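NAD(P)H-FMN oxidoreductase (Bacillus subtilis, PDB 5LVA) binds flavin mononucleotide and probably uses NAD(P)H to reduce flavin or quinone acceptors. Local coordinates at residues A7-N11 with F64-W68. Sequence-based numbering, arbitrary orientation.
Sequences AFHPN and FPLYW. With FMN (flavin mononucleotide), chain C.
With chi1 at -169° His9 swings its imidazole away from its own backbone N, while Tyr67 keeps CG opposite its carbonyl carbon (chi1 -74°); these torsions bring the phenol oxygen over one face of the imidazole, the two side chains crossing at about a right angle. The approach is loose, Tyr67 OH to His9 CE1 being 4.2 Å. Pro10 and Tyr67 point at each other from opposite directions, Pro10 CG at the phenol edge, 4.1 Å from Tyr67 CE2. Nearer the sheet, the Phe8 carbonyl oxygen packs against Phe64 CB and Pro65 CD (3.3 Å to the latter), with a looser CB-CB contact between the phenylalanines, whose rings diverge, Phe8 toward Leu74 and Leu75, Phe64 toward Phe131. The loop after strand 3-7 and the end of strand 59-65 with the turn that follows thus form adjoining walls of the FMN pocket of this flavodoxin-like fold. Asn11 N donates to His9 ND1 in the ring plane (3.0 Å), which would hold the ring's rotation and is consistent with NE2 as donor to phosphate O1P, a bond of doubtful length. Flavin methyl C7M lies over one face of the Tyr67 ring, offset toward its rim. With an alanine here, Pro10 and the flavin's dimethylbenzene end would probably lose the ring they share. The chemistry is divided: His9 meets the phosphate, while main-chain Leu66 O accepts from ribityl O2' and the backbone N of Trp68 donates to flavin N5 (2.9 Å).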
loop_
_atom_site.group_PDB
_atom_site.type_symbol
_atom_site.label_atom_id
_atom_site.label_comp_id
_atom_site.label_asym_id
_atom_site.label_seq_id
_atom_site.Cartn_x
_atom_site.Cartn_y
_atom_site.Cartn_z
ATOM N N ALA A 7 4.614 2.726 -3.613
ATOM C CA ALA A 7 4.424 3.801 -2.644
ATOM C C ALA A 7 3.722 4.980 -3.279
ATOM O O ALA A 7 4.115 5.440 -4.339
ATOM C CB ALA A 7 5.739 4.224 -2.051
ATOM N N PHE A 8 2.666 5.455 -2.625
ATOM C CA PHE A 8 1.892 6.573 -3.138
ATOM C C PHE A 8 1.870 7.737 -2.154
ATOM O O PHE A 8 1.008 7.819 -1.283
ATOM C CB PHE A 8 0.457 6.152 -3.458
ATOM C CG PHE A 8 0.332 5.163 -4.589
ATOM C CD1 PHE A 8 0.489 3.806 -4.366
ATOM C CD2 PHE A 8 -0.002 5.589 -5.861
ATOM C CE1 PHE A 8 0.346 2.894 -5.387
ATOM C CE2 PHE A 8 -0.145 4.677 -6.890
ATOM C CZ PHE A 8 0.034 3.328 -6.654
ATOM N N HIS A 9 2.822 8.636 -2.313
ATOM C CA HIS A 9 2.914 9.821 -1.506
ATOM C C HIS A 9 3.264 10.988 -2.421
ATOM O O HIS A 9 4.195 10.903 -3.202
ATOM C CB HIS A 9 3.956 9.644 -0.417
ATOM C CG HIS A 9 3.927 10.716 0.618
ATOM N ND1 HIS A 9 4.057 12.053 0.307
ATOM C CD2 HIS A 9 3.784 10.655 1.957
ATOM C CE1 HIS A 9 3.993 12.767 1.412
ATOM N NE2 HIS A 9 3.827 11.943 2.431
ATOM N N PRO A 10 2.489 12.070 -2.350
ATOM C CA PRO A 10 2.659 13.186 -3.280
ATOM C C PRO A 10 4.050 13.802 -3.255
ATOM O O PRO A 10 4.509 14.316 -4.271
ATOM C CB PRO A 10 1.620 14.186 -2.800
ATOM C CG PRO A 10 0.534 13.305 -2.205
ATOM C CD PRO A 10 1.276 12.214 -1.522
ATOM N N ASN A 11 4.717 13.741 -2.111
ATOM C CA ASN A 11 6.052 14.304 -1.980
ATOM C C ASN A 11 6.882 13.491 -1.014
ATOM O O ASN A 11 6.942 13.783 0.174
ATOM C CB ASN A 11 5.982 15.748 -1.510
ATOM C CG ASN A 11 7.290 16.494 -1.700
ATOM O OD1 ASN A 11 8.372 15.907 -1.716
ATOM N ND2 ASN A 11 7.193 17.804 -1.826
ATOM N N PHE A 64 0.838 3.983 1.436
ATOM C CA PHE A 64 0.364 5.348 1.308
ATOM C C PHE A 64 -0.003 5.921 2.652
ATOM O O PHE A 64 -0.171 5.184 3.603
ATOM C CB PHE A 64 -0.837 5.417 0.354
ATOM C CG PHE A 64 -1.982 4.489 0.707
ATOM C CD1 PHE A 64 -2.029 3.200 0.206
ATOM C CD2 PHE A 64 -3.029 4.926 1.508
ATOM C CE1 PHE A 64 -3.070 2.376 0.508
ATOM C CE2 PHE A 64 -4.070 4.102 1.810
ATOM C CZ PHE A 64 -4.095 2.824 1.316
ATOM N N PRO A 65 -0.081 7.251 2.752
ATOM C CA PRO A 65 -0.660 7.818 3.964
ATOM C C PRO A 65 -2.175 7.795 3.875
ATOM O O PRO A 65 -2.717 7.910 2.779
ATOM C CB PRO A 65 -0.135 9.251 3.968
ATOM C CG PRO A 65 0.022 9.573 2.539
ATOM C CD PRO A 65 0.511 8.297 1.898
ATOM N N LEU A 66 -2.841 7.643 5.012
ATOM C CA LEU A 66 -4.282 7.732 5.069
ATOM C C LEU A 66 -4.721 9.167 4.886
ATOM O O LEU A 66 -4.490 10.008 5.749
ATOM C CB LEU A 66 -4.809 7.201 6.400
ATOM C CG LEU A 66 -6.286 6.839 6.465
ATOM C CD1 LEU A 66 -6.529 5.630 5.594
ATOM C CD2 LEU A 66 -6.693 6.574 7.886
ATOM N N TYR A 67 -5.359 9.422 3.752
ATOM C CA TYR A 67 -5.926 10.715 3.436
ATOM C C TYR A 67 -7.427 10.583 3.357
ATOM O O TYR A 67 -7.920 9.838 2.522
ATOM C CB TYR A 67 -5.405 11.240 2.099
ATOM C CG TYR A 67 -3.992 11.750 2.084
ATOM C CD1 TYR A 67 -3.252 11.895 3.255
ATOM C CD2 TYR A 67 -3.402 12.111 0.896
ATOM C CE1 TYR A 67 -1.965 12.375 3.224
ATOM C CE2 TYR A 67 -2.124 12.588 0.858
ATOM C CZ TYR A 67 -1.400 12.725 2.013
ATOM O OH TYR A 67 -0.103 13.216 1.920
ATOM N N TRP A 68 -8.143 11.325 4.197
ATOM C CA TRP A 68 -9.607 11.225 4.326
ATOM C C TRP A 68 -10.089 9.772 4.270
ATOM O O TRP A 68 -10.991 9.412 3.517
ATOM C CB TRP A 68 -10.297 12.100 3.276
ATOM C CG TRP A 68 -10.053 13.544 3.580
ATOM C CD1 TRP A 68 -9.229 14.397 2.909
ATOM C CD2 TRP A 68 -10.574 14.284 4.692
ATOM N NE1 TRP A 68 -9.225 15.630 3.516
ATOM C CE2 TRP A 68 -10.035 15.586 4.616
ATOM C CE3 TRP A 68 -11.448 13.975 5.739
ATOM C CZ2 TRP A 68 -10.352 16.578 5.539
ATOM C CZ3 TRP A 68 -11.756 14.953 6.657
ATOM C CH2 TRP A 68 -11.216 16.241 6.555
HETATM N N1 FMN C . -4.927 10.923 9.344
HETATM C C2 FMN C . -5.918 10.081 9.808
HETATM O O2 FMN C . -5.740 9.412 10.820
HETATM N N3 FMN C . -7.113 9.970 9.142
HETATM C C4 FMN C . -7.347 10.701 8.013
HETATM O O4 FMN C . -8.426 10.565 7.448
HETATM C C4A FMN C . -6.353 11.562 7.537
HETATM N N5 FMN C . -6.558 12.306 6.403
HETATM C C5A FMN C . -5.586 13.152 5.927
HETATM C C6 FMN C . -5.827 13.886 4.776
HETATM C C7 FMN C . -4.872 14.735 4.258
HETATM C C7M FMN C . -5.171 15.514 3.006
HETATM C C8 FMN C . -3.649 14.853 4.921
HETATM C C8M FMN C . -2.577 15.760 4.397
HETATM C C9 FMN C . -3.412 14.118 6.076
HETATM C C9A FMN C . -4.371 13.256 6.581
HETATM N N10 FMN C . -4.149 12.517 7.737
HETATM C C10 FMN C . -5.140 11.669 8.206
HETATM C "C1'" FMN C . -2.823 12.584 8.442
HETATM C "C2'" FMN C . -1.946 11.578 7.655
HETATM O "O2'" FMN C . -2.502 10.268 7.686
HETATM C "C3'" FMN C . -0.446 11.569 7.998
HETATM O "O3'" FMN C . 0.025 12.839 7.617
HETATM C "C4'" FMN C . 0.293 10.458 7.227
HETATM O "O4'" FMN C . -0.317 9.239 7.521
HETATM C "C5'" FMN C . 1.770 10.195 7.490
HETATM O "O5'" FMN C . 2.547 11.182 6.867
HETATM P P FMN C . 3.910 11.004 6.027
HETATM O O1P FMN C . 3.680 11.909 4.873
HETATM O O2P FMN C . 5.049 11.429 6.891
HETATM O O3P FMN C . 4.212 9.659 5.469
#